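Local coordinates for protein extracellular sialidase/neuraminidase, putative (Aspergillus fumigatus, PDB 2XZI) that hydrolyses glycosides of sialic-acid type and acts as a KDNase, an exo-sialidase that prefers the deaminated sugar KDN, at residues I208-P213 with G257-F262. Residues are numbered along the deposited sequence; the frame is centred on the assembly and turned at random.
Sequences IGRGAP and GTLEGF. With NO2 (nitrite ion), chain H.
A nitrite ion, probably from the crystallisation liquor, sits where Arg210 meets Leu259, at a place where two neighbouring blades of the sialidase beta-propeller come together. One blade contributes strand 205-210; the next contributes the hairpin of strands 250-258 and 261-268, with Leu259 in its turn and pointing toward the first. The guanidinium grips the ion with two separate N-H groups: Arg210 NH1 donates to nitrite O2 at 3.0 Å, and Arg210 NH2 to nitrite O1 along a nearly straight path, 170° at the hydrogen. The nitrite nitrogen lies in the guanidinium plane, at its edge, and Ser219 OG adds a further hydrogen bond to the ion. Arg210 gets there on a chain extended from CG to NE, while Ile208 CG2 lies over one face of the Arg210 guanidinium, 3.4 Å above its plane and nearer the edge than the centre.

Between Ile208 and Leu259 the contact is purely apolar. Leu259 splits its two methyls between the partners: Leu259 CD1 comes obliquely to within 4.0 Å of Arg210 NH2, and CD2 meets the methyls of Ile208. Leu259 belongs to a type I turn from Thr258 to Gly261, within which Glu260 N donates to Thr258 OG1 as an ST turn. Gln221 NE2, from strand 217-222, hydrogen-bonds Thr258 O and so ties the turn to the first blade. The shortest apolar approach between the segments is Ile208 CD1 to Leu259 CD2, 3.7 Å.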
# COMPACT_ATOMS: atom_id res chain seq x y z
N ILE A 208 -2.04 16.65 -4.66
CA ILE A 208 -3.42 16.86 -5.04
C ILE A 208 -3.52 16.94 -6.55
O ILE A 208 -2.76 17.67 -7.20
CB ILE A 208 -3.96 18.18 -4.46
CG1 ILE A 208 -3.55 18.35 -2.98
CG2 ILE A 208 -5.47 18.29 -4.70
CD1 ILE A 208 -4.06 17.27 -2.00
N GLY A 209 -4.47 16.17 -7.10
CA GLY A 209 -4.74 16.21 -8.53
C GLY A 209 -6.05 16.90 -8.77
O GLY A 209 -7.06 16.55 -8.16
N ARG A 210 -6.02 17.87 -9.69
CA ARG A 210 -7.21 18.63 -10.05
C ARG A 210 -7.41 18.62 -11.56
O ARG A 210 -6.48 18.37 -12.33
CB ARG A 210 -7.11 20.07 -9.53
CG ARG A 210 -7.21 20.17 -8.01
CD ARG A 210 -7.25 21.65 -7.59
NE ARG A 210 -7.46 21.85 -6.16
CZ ARG A 210 -6.47 21.86 -5.26
NH1 ARG A 210 -5.23 21.59 -5.64
NH2 ARG A 210 -6.73 22.11 -3.99
N GLY A 211 -8.65 18.87 -11.98
CA GLY A 211 -8.97 18.97 -13.40
C GLY A 211 -9.46 17.68 -14.00
O GLY A 211 -10.06 16.84 -13.31
N ALA A 212 -9.23 17.53 -15.30
CA ALA A 212 -9.82 16.47 -16.10
C ALA A 212 -9.30 15.09 -15.69
O ALA A 212 -8.09 14.89 -15.62
CB ALA A 212 -9.53 16.73 -17.58
N PRO A 213 -10.22 14.14 -15.40
CA PRO A 213 -9.78 12.77 -15.08
C PRO A 213 -8.75 12.21 -16.07
O PRO A 213 -8.94 12.25 -17.30
CB PRO A 213 -11.08 11.98 -15.13
CG PRO A 213 -12.08 12.96 -14.60
CD PRO A 213 -11.67 14.30 -15.17
N GLY A 257 -8.56 17.27 8.15
CA GLY A 257 -8.51 18.51 7.41
C GLY A 257 -9.35 18.50 6.17
O GLY A 257 -10.29 17.69 6.02
N THR A 258 -9.03 19.44 5.30
CA THR A 258 -9.69 19.58 4.00
C THR A 258 -8.59 20.00 3.02
O THR A 258 -7.42 20.14 3.41
CB THR A 258 -10.77 20.68 4.02
OG1 THR A 258 -10.13 21.94 4.21
CG2 THR A 258 -11.81 20.46 5.14
N LEU A 259 -8.96 20.24 1.77
CA LEU A 259 -7.99 20.77 0.79
C LEU A 259 -7.46 22.17 1.13
O LEU A 259 -6.48 22.62 0.55
CB LEU A 259 -8.58 20.75 -0.62
CG LEU A 259 -8.78 19.36 -1.22
CD1 LEU A 259 -9.38 19.49 -2.60
CD2 LEU A 259 -7.46 18.58 -1.28
N GLU A 260 -8.09 22.83 2.10
CA GLU A 260 -7.63 24.13 2.55
C GLU A 260 -6.61 24.06 3.69
O GLU A 260 -5.98 25.07 4.02
CB GLU A 260 -8.81 25.00 2.99
CG GLU A 260 -9.73 25.41 1.84
CD GLU A 260 -11.01 26.10 2.31
OE1 GLU A 260 -11.25 26.20 3.54
OE2 GLU A 260 -11.80 26.52 1.44
N GLY A 261 -6.46 22.89 4.30
CA GLY A 261 -5.50 22.72 5.38
C GLY A 261 -5.86 21.65 6.40
O GLY A 261 -7.03 21.24 6.51
N PHE A 262 -4.86 21.22 7.16
CA PHE A 262 -5.03 20.23 8.20
C PHE A 262 -4.72 20.76 9.57
O PHE A 262 -3.92 21.68 9.72
CB PHE A 262 -4.12 19.02 7.96
CG PHE A 262 -4.66 18.03 6.97
CD1 PHE A 262 -4.80 18.36 5.63
CD2 PHE A 262 -5.03 16.76 7.39
CE1 PHE A 262 -5.29 17.43 4.72
CE2 PHE A 262 -5.53 15.83 6.49
CZ PHE A 262 -5.65 16.16 5.17
N NO2 H . -3.34 22.45 -2.08
O1 NO2 H . -4.72 22.14 -1.70
O2 NO2 H . -3.22 22.48 -3.54